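Local coordinates for protein separin (Saccharomyces cerevisiae, PDB 5U1T) that acts as a caspase-like cysteine protease that cleaves the Mcd1/Scc1 subunit of cohesin at anaphase onset, allowing sister chromatids to separate, and is held inactive by securin before then, at residues A[1070-1075]-A[1118-1122]; A[1356-1362]-A[1380-1386]; A[1147-1151]-A[1243-1247]; A[1019-1023]-A[1049-1053]. One frame throughout, in Å; residues are numbered along the deposited sequence.

Interaction 1: residues A[1070-1075]-A[1118-1122]; sequences FSLTDL and VSAAQ
Val1118 lays both methyl branches against residues 1071-1075. Its CG2, anti to the backbone N, lies 3.4 Å from the carbonyl O of Ser1071 and 3.5 Å from Asp1074 CB, the Asp1074 and Val1118 side chains running past each other in opposite directions. The other branch, CG1, is 3.8 Å from Ser1071 CB. The carboxylate of Asp1074 is engaged elsewhere, its OD1 forming a salt bridge with Arg1077 and accepting a hydrogen bond from Tyr1388 N. Beside this patch, Ser1071 OG rests 3.7 Å from Ser1119 CB.

One helical turn on, Gln1122 sends an extended chain (CG anti to the backbone N, chi1 167°) to the root of Phe1070, where its CD comes within 3.5 Å of Phe1070 CB. The two side chains cross at about a right angle, with amide and ring planes 83° apart. Replacing Gln1122 with alanine would probably open a gap beside Phe1070 CB and leave Arg1158 and Tyr1388 without the amide-bearing side chain they touch.

No hydrogen bond joins the two segments; the contact is van der Waals packing. Phe1070 also touches Tyr1388 and Arg1158. This is helix-helix packing, residues 1070-1075 set against the flank of helix 1111-1127, next to strand 1157-1163 of the mixed sheet, which both segments reach through Arg1158.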
loop_
_atom_site.group_PDB
_atom_site.type_symbol
_atom_site.label_atom_id
_atom_site.label_comp_id
_atom_site.label_asym_id
_atom_site.label_seq_id
_atom_site.Cartn_x
_atom_site.Cartn_y
_atom_site.Cartn_z
ATOM N N PHE A 1070 19.944 41.185 5.938
ATOM C CA PHE A 1070 19.282 41.663 4.729
ATOM C C PHE A 1070 19.077 40.521 3.730
ATOM O O PHE A 1070 17.996 40.374 3.147
ATOM C CB PHE A 1070 20.093 42.787 4.077
ATOM C CG PHE A 1070 19.539 44.173 4.304
ATOM C CD1 PHE A 1070 19.337 44.665 5.587
ATOM C CD2 PHE A 1070 19.270 45.011 3.229
ATOM C CE1 PHE A 1070 18.849 45.957 5.791
ATOM C CE2 PHE A 1070 18.782 46.319 3.434
ATOM C CZ PHE A 1070 18.569 46.774 4.713
ATOM N N SER A 1071 20.110 39.709 3.532
ATOM C CA SER A 1071 19.982 38.609 2.604
ATOM C C SER A 1071 19.244 37.434 3.238
ATOM O O SER A 1071 18.666 36.627 2.522
ATOM C CB SER A 1071 21.347 38.175 2.061
ATOM O OG SER A 1071 22.325 38.068 3.069
ATOM N N LEU A 1072 19.223 37.338 4.561
ATOM C CA LEU A 1072 18.403 36.311 5.216
ATOM C C LEU A 1072 16.920 36.564 4.943
ATOM O O LEU A 1072 16.163 35.632 4.701
ATOM C CB LEU A 1072 18.657 36.273 6.726
ATOM C CG LEU A 1072 18.269 35.088 7.632
ATOM C CD1 LEU A 1072 18.400 35.469 9.093
ATOM C CD2 LEU A 1072 16.889 34.536 7.400
ATOM N N THR A 1073 16.501 37.826 4.990
ATOM C CA THR A 1073 15.086 38.163 4.816
ATOM C C THR A 1073 14.703 38.053 3.343
ATOM O O THR A 1073 13.531 38.069 2.996
ATOM C CB THR A 1073 14.767 39.590 5.318
ATOM O OG1 THR A 1073 15.729 40.479 4.768
ATOM C CG2 THR A 1073 14.858 39.689 6.817
ATOM N N ASP A 1074 15.710 37.957 2.484
ATOM C CA ASP A 1074 15.495 37.834 1.050
ATOM C C ASP A 1074 15.337 36.365 0.604
ATOM O O ASP A 1074 14.631 36.076 -0.366
ATOM C CB ASP A 1074 16.648 38.480 0.292
ATOM C CG ASP A 1074 16.333 38.680 -1.170
ATOM O OD1 ASP A 1074 15.230 39.195 -1.461
ATOM O OD2 ASP A 1074 17.179 38.325 -2.020
ATOM N N LEU A 1075 16.014 35.458 1.313
ATOM C CA LEU A 1075 15.882 34.017 1.106
ATOM C C LEU A 1075 14.428 33.565 0.920
ATOM O O LEU A 1075 14.098 32.997 -0.117
ATOM C CB LEU A 1075 16.518 33.250 2.266
ATOM C CG LEU A 1075 17.784 32.476 1.925
ATOM C CD1 LEU A 1075 17.964 31.317 2.897
ATOM C CD2 LEU A 1075 17.771 31.981 0.484
ATOM N N VAL A 1118 22.096 34.818 -2.816
ATOM C CA VAL A 1118 21.249 35.852 -2.237
ATOM C C VAL A 1118 22.115 36.969 -1.664
ATOM O O VAL A 1118 21.759 38.155 -1.728
ATOM C CB VAL A 1118 20.282 35.291 -1.147
ATOM C CG1 VAL A 1118 21.003 34.916 0.128
ATOM C CG2 VAL A 1118 19.237 36.320 -0.812
ATOM N N SER A 1119 23.277 36.604 -1.140
ATOM C CA SER A 1119 24.140 37.588 -0.523
ATOM C C SER A 1119 25.075 38.173 -1.562
ATOM O O SER A 1119 25.591 39.279 -1.397
ATOM C CB SER A 1119 24.929 36.963 0.614
ATOM O OG SER A 1119 25.829 36.009 0.092
ATOM N N ALA A 1120 25.300 37.420 -2.636
ATOM C CA ALA A 1120 26.070 37.937 -3.756
ATOM C C ALA A 1120 25.246 38.980 -4.497
ATOM O O ALA A 1120 25.792 39.938 -5.035
ATOM C CB ALA A 1120 26.489 36.829 -4.689
ATOM N N ALA A 1121 23.929 38.798 -4.514
ATOM C CA ALA A 1121 23.043 39.742 -5.176
ATOM C C ALA A 1121 23.161 41.096 -4.494
ATOM O O ALA A 1121 23.351 42.136 -5.132
ATOM C CB ALA A 1121 21.620 39.254 -5.141
ATOM N N GLN A 1122 23.059 41.063 -3.175
ATOM C CA GLN A 1122 23.114 42.263 -2.379
ATOM C C GLN A 1122 24.482 42.945 -2.459
ATOM O O GLN A 1122 24.561 44.174 -2.524
ATOM C CB GLN A 1122 22.755 41.912 -0.950
ATOM C CG GLN A 1122 23.046 42.974 0.048
ATOM C CD GLN A 1122 22.212 42.777 1.280
ATOM O OE1 GLN A 1122 21.119 42.209 1.198
ATOM N NE2 GLN A 1122 22.717 43.233 2.435
#

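Interaction 2: residues A[1356-1362]-A[1380-1386]; sequences FHTFLVV and LSITRVP
Backbone hydrogen bonds alternate between the two segments in parallel register: Thr1358 N to Ser1381 O (3.0 Å), Leu1360 N to Thr1383 O (3.1 Å), Val1385 N to Leu1360 O (2.8 Å) and Val1362 N to Val1385 O (3.0 Å). The return bond from Thr1383 N to Thr1358 O is weak.

Polar side chains add a second set. His1357 CG stands anti to the backbone N (chi1 -176°), which carries the imidazole across to strand 1382-1385. There NE2 donates to Thr1383 OG1 at 2.9 Å, a straight bond (167°) lying 6° out of the ring plane. ND1 meets Ser1381 OG at the ring edge too, although the modelled separation is too short to trust in detail. Thr1383 OG1 also bonds Gly1589 O, while Arg1384 turns its guanidinium to Glu1372.

Apolar contacts divide between the sheet faces. Leu1360 CD1 packs 3.8 Å from Ile1382 CG2 on one; on the other, Val1361 CG2 and Val1385 CG1 are 4.2 Å apart, beside helix 1388-1397.

Phe1359 and Val1361 also bond the backbone of strand 1132-1139, making 1353-1362 an inner strand. The two are adjacent parallel strands of a mixed sheet, joined by a crossover connection that contains no helix.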
loop_
_atom_site.group_PDB
_atom_site.type_symbol
_atom_site.label_atom_id
_atom_site.label_comp_id
_atom_site.label_asym_id
_atom_site.label_seq_id
_atom_site.Cartn_x
_atom_site.Cartn_y
_atom_site.Cartn_z
ATOM N N PHE A 1356 17.543 58.429 -9.015
ATOM C CA PHE A 1356 17.071 58.279 -10.380
ATOM C C PHE A 1356 15.795 57.440 -10.486
ATOM O O PHE A 1356 14.949 57.673 -11.349
ATOM C CB PHE A 1356 18.188 57.649 -11.209
ATOM C CG PHE A 1356 17.824 57.398 -12.645
ATOM C CD1 PHE A 1356 17.223 56.196 -13.026
ATOM C CD2 PHE A 1356 18.123 58.355 -13.628
ATOM C CE1 PHE A 1356 16.892 55.960 -14.343
ATOM C CE2 PHE A 1356 17.809 58.128 -14.970
ATOM C CZ PHE A 1356 17.185 56.932 -15.324
ATOM N N HIS A 1357 15.673 56.451 -9.608
ATOM C CA HIS A 1357 14.582 55.485 -9.679
ATOM C C HIS A 1357 14.436 54.766 -8.352
ATOM O O HIS A 1357 15.385 54.654 -7.591
ATOM C CB HIS A 1357 14.828 54.477 -10.817
ATOM C CG HIS A 1357 13.709 53.500 -11.020
ATOM N ND1 HIS A 1357 12.479 53.868 -11.519
ATOM C CD2 HIS A 1357 13.634 52.169 -10.782
ATOM C CE1 HIS A 1357 11.693 52.807 -11.578
ATOM N NE2 HIS A 1357 12.370 51.763 -11.136
ATOM N N THR A 1358 13.235 54.286 -8.083
ATOM C CA THR A 1358 12.971 53.547 -6.864
ATOM C C THR A 1358 12.480 52.153 -7.146
ATOM O O THR A 1358 11.422 51.969 -7.749
ATOM C CB THR A 1358 11.930 54.255 -6.012
ATOM O OG1 THR A 1358 12.443 55.537 -5.637
ATOM C CG2 THR A 1358 11.611 53.441 -4.776
ATOM N N PHE A 1359 13.250 51.169 -6.705
ATOM C CA PHE A 1359 12.809 49.782 -6.751
ATOM C C PHE A 1359 12.130 49.416 -5.435
ATOM O O PHE A 1359 12.728 49.530 -4.363
ATOM C CB PHE A 1359 13.983 48.846 -7.045
ATOM C CG PHE A 1359 14.492 48.942 -8.457
ATOM C CD1 PHE A 1359 13.740 48.441 -9.515
ATOM C CD2 PHE A 1359 15.717 49.524 -8.732
ATOM C CE1 PHE A 1359 14.196 48.522 -10.802
ATOM C CE2 PHE A 1359 16.180 49.615 -10.029
ATOM C CZ PHE A 1359 15.420 49.120 -11.064
ATOM N N LEU A 1360 10.863 49.026 -5.522
ATOM C CA LEU A 1360 10.151 48.460 -4.379
ATOM C C LEU A 1360 10.194 46.939 -4.399
ATOM O O LEU A 1360 9.521 46.293 -5.209
ATOM C CB LEU A 1360 8.694 48.909 -4.355
ATOM C CG LEU A 1360 8.369 50.369 -4.114
ATOM C CD1 LEU A 1360 6.866 50.540 -4.144
ATOM C CD2 LEU A 1360 8.949 50.788 -2.790
ATOM N N VAL A 1361 10.997 46.364 -3.522
ATOM C CA VAL A 1361 10.936 44.931 -3.311
ATOM C C VAL A 1361 9.693 44.626 -2.490
ATOM O O VAL A 1361 9.688 44.823 -1.276
ATOM C CB VAL A 1361 12.171 44.418 -2.599
ATOM C CG1 VAL A 1361 12.076 42.912 -2.382
ATOM C CG2 VAL A 1361 13.404 44.793 -3.381
ATOM N N VAL A 1362 8.640 44.170 -3.157
ATOM C CA VAL A 1362 7.357 43.963 -2.498
ATOM C C VAL A 1362 7.095 42.479 -2.202
ATOM O O VAL A 1362 7.036 41.646 -3.113
ATOM C CB VAL A 1362 6.207 44.539 -3.350
ATOM C CG1 VAL A 1362 4.868 44.336 -2.653
ATOM C CG2 VAL A 1362 6.461 46.036 -3.620
ATOM N N LEU A 1380 6.544 59.362 -7.936
ATOM C CA LEU A 1380 7.890 58.798 -8.069
ATOM C C LEU A 1380 8.009 57.806 -9.229
ATOM O O LEU A 1380 7.062 57.104 -9.555
ATOM C CB LEU A 1380 8.318 58.102 -6.760
ATOM C CG LEU A 1380 8.504 58.870 -5.438
ATOM C CD1 LEU A 1380 9.532 58.174 -4.562
ATOM C CD2 LEU A 1380 8.895 60.306 -5.652
ATOM N N SER A 1381 9.178 57.741 -9.849
ATOM C CA SER A 1381 9.434 56.679 -10.809
ATOM C C SER A 1381 9.672 55.370 -10.088
ATOM O O SER A 1381 10.703 55.198 -9.440
ATOM C CB SER A 1381 10.643 56.996 -11.673
ATOM O OG SER A 1381 11.085 55.824 -12.344
ATOM N N ILE A 1382 8.736 54.435 -10.216
ATOM C CA ILE A 1382 8.817 53.192 -9.457
ATOM C C ILE A 1382 8.494 51.949 -10.285
ATOM O O ILE A 1382 7.514 51.925 -11.034
ATOM C CB ILE A 1382 7.847 53.227 -8.248
ATOM C CG1 ILE A 1382 8.206 54.360 -7.289
ATOM C CG2 ILE A 1382 7.818 51.892 -7.519
ATOM C CD1 ILE A 1382 7.214 54.531 -6.173
ATOM N N THR A 1383 9.322 50.917 -10.149
ATOM C CA THR A 1383 8.918 49.564 -10.514
ATOM C C THR A 1383 8.994 48.677 -9.276
ATOM O O THR A 1383 9.782 48.928 -8.374
ATOM C CB THR A 1383 9.789 48.962 -11.635
ATOM O OG1 THR A 1383 11.178 49.130 -11.322
ATOM C CG2 THR A 1383 9.495 49.630 -12.950
ATOM N N ARG A 1384 8.160 47.640 -9.251
ATOM C CA ARG A 1384 8.223 46.597 -8.236
ATOM C C ARG A 1384 9.153 45.459 -8.620
ATOM O O ARG A 1384 9.373 45.176 -9.792
ATOM C CB ARG A 1384 6.842 46.028 -7.975
ATOM C CG ARG A 1384 5.861 47.023 -7.477
ATOM C CD ARG A 1384 4.733 46.300 -6.851
ATOM N NE ARG A 1384 3.659 47.192 -6.468
ATOM C CZ ARG A 1384 2.563 46.781 -5.854
ATOM N NH1 ARG A 1384 2.422 45.499 -5.550
ATOM N NH2 ARG A 1384 1.614 47.643 -5.541
ATOM N N VAL A 1385 9.689 44.793 -7.608
ATOM C CA VAL A 1385 10.503 43.609 -7.838
ATOM C C VAL A 1385 10.186 42.600 -6.729
ATOM O O VAL A 1385 9.839 42.993 -5.629
ATOM C CB VAL A 1385 12.001 43.988 -7.890
ATOM C CG1 VAL A 1385 12.834 43.009 -7.126
ATOM C CG2 VAL A 1385 12.471 44.111 -9.331
ATOM N N PRO A 1386 10.234 41.296 -7.027
ATOM C CA PRO A 1386 9.893 40.355 -5.949
ATOM C C PRO A 1386 11.051 40.007 -4.997
ATOM O O PRO A 1386 10.765 39.483 -3.921
ATOM C CB PRO A 1386 9.420 39.113 -6.713
ATOM C CG PRO A 1386 10.088 39.195 -8.043
ATOM C CD PRO A 1386 10.244 40.650 -8.356
#

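Interaction 3: residues A[1147-1151]-A[1243-1247]; sequences LLSKL and GFFSP
Phe1244, Lys1150 and Leu1148 carry most of this contact, and the phenyl ring of Phe1244 lies at its middle. Lys1150 CE stands over one face of the ring, 3.8 Å from its centroid and only 5° off the normal, which defines a CH-pi contact. NZ follows at 4.3 Å from the same centroid, 25° off the normal, adding a cation-pi interaction. A bend at chi3 (-59°) of Lys1150 folds the chain back over the ring instead of letting it run on past. The ring's far end meets the strand: Phe1244 CZ lies 3.3 Å from Lys1150 CB, and Phe1244 CE2 lies 3.7 Å from the carbonyl carbon of Ser1149, which meets the ring at its edge.

Strand 1146-1152 is an inner strand of the mixed sheet, bonded antiparallel to 1132-1139 and to 1157-1163. Alternation along the strand puts Leu1148 and Lys1150 on the face that receives the loop, whereas Ser1149 points away and bonds His1160. The loop is braced by a turn, Ser1246 N donating to Gly1243 O at 3.0 Å, and it leads into strand 1248-1249 of the same sheet.

Leu1148 works with both aromatics. Its CB is 3.8 Å from Phe1244 CE2, and its CD1 is 3.6 Å from Phe1245 CE2, with the Leu1148 and Phe1245 side chains crossing at about a right angle. With serine in place of Phe1244, the Lys1150 ammonium would probably lose its aromatic partner and a gap would be left beside Leu1148 CB. Phe1245 also meets the ring of Phe1376 and touches Leu1377 and Ile1135.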
loop_
_atom_site.group_PDB
_atom_site.type_symbol
_atom_site.label_atom_id
_atom_site.label_comp_id
_atom_site.label_asym_id
_atom_site.label_seq_id
_atom_site.Cartn_x
_atom_site.Cartn_y
_atom_site.Cartn_z
ATOM N N LEU A 1147 7.406 46.582 7.937
ATOM C CA LEU A 1147 8.849 46.446 7.894
ATOM C C LEU A 1147 9.397 47.087 6.644
ATOM O O LEU A 1147 9.141 46.616 5.541
ATOM C CB LEU A 1147 9.263 44.976 7.920
ATOM C CG LEU A 1147 8.945 44.076 9.107
ATOM C CD1 LEU A 1147 9.577 42.732 8.851
ATOM C CD2 LEU A 1147 9.458 44.680 10.403
ATOM N N LEU A 1148 10.170 48.151 6.819
ATOM C CA LEU A 1148 10.820 48.816 5.709
ATOM C C LEU A 1148 12.334 48.610 5.775
ATOM O O LEU A 1148 12.920 48.626 6.847
ATOM C CB LEU A 1148 10.484 50.309 5.725
ATOM C CG LEU A 1148 9.015 50.685 5.917
ATOM C CD1 LEU A 1148 8.848 52.194 5.863
ATOM C CD2 LEU A 1148 8.150 50.016 4.863
ATOM N N SER A 1149 12.967 48.410 4.628
ATOM C CA SER A 1149 14.421 48.481 4.552
ATOM C C SER A 1149 14.776 49.258 3.316
ATOM O O SER A 1149 13.972 49.358 2.393
ATOM C CB SER A 1149 15.054 47.093 4.503
ATOM O OG SER A 1149 14.742 46.371 5.674
ATOM N N LYS A 1150 15.973 49.812 3.290
ATOM C CA LYS A 1150 16.378 50.632 2.165
ATOM C C LYS A 1150 17.822 50.348 1.858
ATOM O O LYS A 1150 18.631 50.106 2.747
ATOM C CB LYS A 1150 16.185 52.126 2.439
ATOM C CG LYS A 1150 16.289 53.000 1.197
ATOM C CD LYS A 1150 16.757 54.418 1.537
ATOM C CE LYS A 1150 15.822 55.119 2.515
ATOM N NZ LYS A 1150 16.442 56.268 3.256
ATOM N N LEU A 1151 18.133 50.379 0.575
ATOM C CA LEU A 1151 19.456 50.068 0.094
ATOM C C LEU A 1151 19.889 51.175 -0.858
ATOM O O LEU A 1151 19.348 51.301 -1.953
ATOM C CB LEU A 1151 19.435 48.714 -0.586
ATOM C CG LEU A 1151 20.738 47.950 -0.715
ATOM C CD1 LEU A 1151 20.465 46.452 -0.601
ATOM C CD2 LEU A 1151 21.426 48.297 -2.033
ATOM N N GLY A 1243 9.575 60.209 4.994
ATOM C CA GLY A 1243 10.841 60.620 4.413
ATOM C C GLY A 1243 11.818 59.508 4.074
ATOM O O GLY A 1243 12.784 59.732 3.332
ATOM N N PHE A 1244 11.568 58.311 4.617
ATOM C CA PHE A 1244 12.351 57.121 4.309
ATOM C C PHE A 1244 12.194 56.815 2.819
ATOM O O PHE A 1244 13.093 56.261 2.184
ATOM C CB PHE A 1244 11.878 55.945 5.179
ATOM C CG PHE A 1244 12.808 54.742 5.192
ATOM C CD1 PHE A 1244 13.963 54.748 5.962
ATOM C CD2 PHE A 1244 12.501 53.601 4.469
ATOM C CE1 PHE A 1244 14.800 53.650 5.994
ATOM C CE2 PHE A 1244 13.334 52.490 4.501
ATOM C CZ PHE A 1244 14.482 52.512 5.265
ATOM N N PHE A 1245 11.049 57.209 2.267
ATOM C CA PHE A 1245 10.751 56.985 0.858
ATOM C C PHE A 1245 11.214 58.121 -0.047
ATOM O O PHE A 1245 11.150 58.007 -1.277
ATOM C CB PHE A 1245 9.251 56.771 0.669
ATOM C CG PHE A 1245 8.775 55.466 1.185
ATOM C CD1 PHE A 1245 8.868 54.323 0.391
ATOM C CD2 PHE A 1245 8.272 55.364 2.475
ATOM C CE1 PHE A 1245 8.449 53.104 0.868
ATOM C CE2 PHE A 1245 7.848 54.156 2.968
ATOM C CZ PHE A 1245 7.930 53.019 2.169
ATOM N N SER A 1246 11.674 59.209 0.559
ATOM C CA SER A 1246 11.964 60.411 -0.205
ATOM C C SER A 1246 13.103 60.201 -1.202
ATOM O O SER A 1246 14.158 59.635 -0.870
ATOM C CB SER A 1246 12.289 61.586 0.723
ATOM O OG SER A 1246 12.969 62.604 0.018
ATOM N N PRO A 1247 12.880 60.655 -2.441
ATOM C CA PRO A 1247 13.860 60.554 -3.518
ATOM C C PRO A 1247 14.958 61.599 -3.407
ATOM O O PRO A 1247 15.858 61.567 -4.238
ATOM C CB PRO A 1247 13.017 60.785 -4.767
ATOM C CG PRO A 1247 11.912 61.645 -4.299
ATOM C CD PRO A 1247 11.594 61.191 -2.917
#

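Interaction 4: residues A[1019-1023]-A[1049-1053]; sequences LKQMK and TLTIL
An antiparallel helical hairpin is formed here by the consecutive helices 1012-1028 and 1036-1054, whose local axes pass 9.7 Å apart with their directions 151° from each other. Leu1019 faces a row of residues on the second helix. Its CB lies 3.7 Å from Leu1053 CG, its CD1 3.8 Å from Ile1052 CG2, and its CD2 3.9 Å from Thr1049 CG2.

Thr1049 returns the approach. Its methyl, CG2, is anti to the backbone N and reaches the first helix's backbone, 3.5 Å from Leu1019 O, the acceptor of the helical bond from Lys1023 N. Its hydroxyl bonds Leu1045 O in its own helix, so the polar atom is satisfied while OG1 packs 3.7 Å from Met1022 CG. At the more exposed side, the aliphatic part of Lys1020 crosses Leu1053 at about a right angle, CG to CD2 4.1 Å. No hydrogen bond spans the pair; the contacts are van der Waals, mostly between apolar groups.

Helix 927-946 adjoins the hairpin, with Trp939 touching both Met1022 and Thr1049. Elsewhere on helix 1036-1054, Ile1052 meets Leu960 of strand 960-962, and Thr1051 touches that strand and strand 1157-1163, setting the hairpin beside the mixed sheet.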
loop_
_atom_site.group_PDB
_atom_site.type_symbol
_atom_site.label_atom_id
_atom_site.label_comp_id
_atom_site.label_asym_id
_atom_site.label_seq_id
_atom_site.Cartn_x
_atom_site.Cartn_y
_atom_site.Cartn_z
ATOM N N LEU A 1019 18.973 38.333 24.906
ATOM C CA LEU A 1019 18.857 38.684 23.509
ATOM C C LEU A 1019 20.028 38.145 22.695
ATOM O O LEU A 1019 19.824 37.651 21.593
ATOM C CB LEU A 1019 18.740 40.199 23.361
ATOM C CG LEU A 1019 17.327 40.706 23.630
ATOM C CD1 LEU A 1019 17.338 42.192 23.927
ATOM C CD2 LEU A 1019 16.458 40.393 22.431
ATOM N N LYS A 1020 21.248 38.241 23.222
ATOM C CA LYS A 1020 22.419 37.697 22.531
ATOM C C LYS A 1020 22.310 36.168 22.422
ATOM O O LYS A 1020 22.852 35.539 21.508
ATOM C CB LYS A 1020 23.709 38.103 23.248
ATOM C CG LYS A 1020 24.057 39.590 23.118
ATOM C CD LYS A 1020 25.124 40.043 24.136
ATOM C CE LYS A 1020 26.531 40.152 23.525
ATOM N NZ LYS A 1020 27.426 41.111 24.261
ATOM N N GLN A 1021 21.579 35.594 23.366
ATOM C CA GLN A 1021 21.328 34.175 23.419
ATOM C C GLN A 1021 20.380 33.795 22.293
ATOM O O GLN A 1021 20.593 32.816 21.573
ATOM C CB GLN A 1021 20.738 33.812 24.781
ATOM C CG GLN A 1021 20.766 32.337 25.149
ATOM C CD GLN A 1021 19.856 32.038 26.337
ATOM O OE1 GLN A 1021 18.909 32.791 26.618
ATOM N NE2 GLN A 1021 20.134 30.944 27.037
ATOM N N MET A 1022 19.330 34.592 22.154
ATOM C CA MET A 1022 18.379 34.452 21.074
ATOM C C MET A 1022 19.050 34.678 19.706
ATOM O O MET A 1022 18.752 33.974 18.748
ATOM C CB MET A 1022 17.220 35.427 21.284
ATOM C CG MET A 1022 16.020 35.215 20.374
ATOM S SD MET A 1022 15.082 33.702 20.730
ATOM C CE MET A 1022 14.161 33.554 19.211
ATOM N N LYS A 1023 19.953 35.646 19.617
ATOM C CA LYS A 1023 20.665 35.917 18.373
ATOM C C LYS A 1023 21.443 34.679 17.935
ATOM O O LYS A 1023 21.437 34.329 16.757
ATOM C CB LYS A 1023 21.622 37.122 18.529
ATOM C CG LYS A 1023 22.389 37.498 17.244
ATOM C CD LYS A 1023 23.456 38.581 17.429
ATOM C CE LYS A 1023 24.903 38.026 17.317
ATOM N NZ LYS A 1023 25.351 37.018 18.399
ATOM N N THR A 1049 15.304 40.624 16.700
ATOM C CA THR A 1049 16.267 40.477 17.775
ATOM C C THR A 1049 17.458 41.419 17.577
ATOM O O THR A 1049 17.945 42.029 18.527
ATOM C CB THR A 1049 16.745 39.010 17.897
ATOM O OG1 THR A 1049 15.609 38.177 18.125
ATOM C CG2 THR A 1049 17.742 38.832 19.056
ATOM N N LEU A 1050 17.911 41.552 16.338
ATOM C CA LEU A 1050 19.019 42.447 16.022
ATOM C C LEU A 1050 18.624 43.896 16.288
ATOM O O LEU A 1050 19.395 44.680 16.841
ATOM C CB LEU A 1050 19.447 42.280 14.571
ATOM C CG LEU A 1050 20.702 43.087 14.277
ATOM C CD1 LEU A 1050 21.849 42.587 15.135
ATOM C CD2 LEU A 1050 21.053 43.071 12.797
ATOM N N THR A 1051 17.404 44.233 15.899
ATOM C CA THR A 1051 16.885 45.571 16.074
ATOM C C THR A 1051 16.776 45.934 17.552
ATOM O O THR A 1051 17.256 46.989 17.956
ATOM C CB THR A 1051 15.530 45.715 15.385
ATOM O OG1 THR A 1051 15.691 45.435 13.992
ATOM C CG2 THR A 1051 14.986 47.113 15.550
ATOM N N ILE A 1052 16.163 45.073 18.364
ATOM C CA ILE A 1052 16.116 45.339 19.804
ATOM C C ILE A 1052 17.513 45.476 20.377
ATOM O O ILE A 1052 17.801 46.419 21.100
ATOM C CB ILE A 1052 15.417 44.254 20.603
ATOM C CG1 ILE A 1052 14.078 43.870 19.971
ATOM C CG2 ILE A 1052 15.244 44.719 22.031
ATOM C CD1 ILE A 1052 13.102 44.970 19.942
ATOM N N LEU A 1053 18.385 44.538 20.042
ATOM C CA LEU A 1053 19.742 44.561 20.569
ATOM C C LEU A 1053 20.491 45.864 20.283
ATOM O O LEU A 1053 21.147 46.408 21.169
ATOM C CB LEU A 1053 20.537 43.383 20.016
ATOM C CG LEU A 1053 20.783 42.315 21.064
ATOM C CD1 LEU A 1053 21.283 41.053 20.397
ATOM C CD2 LEU A 1053 21.786 42.811 22.067
#

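How the interactions relate
From the N terminus the four contacts come in series, none nesting in or crossing another. Interaction 4 closes first, spanning 25 residues between two successive helices. Helix 1062-1072 follows helix 1036-1054, and interaction 1 then closes a 42-residue excursion. Interaction 3 encloses 91 residues, largely helical, and brings a loop back onto strand 1146-1152. Interaction 2 closes the shortest span, 17 residues, within the same sheet. Direct touches link three of them: Phe1070 CZ lies 3.5 Å from Ser1149 CB, tying helix 1062-1072 to strand 1146-1152, and Leu1380 CD2 lies 3.6 Å from Pro1247 CG. Interaction 4 stands apart, its nearest atoms about 7 Å from those of interactions 1 and 3.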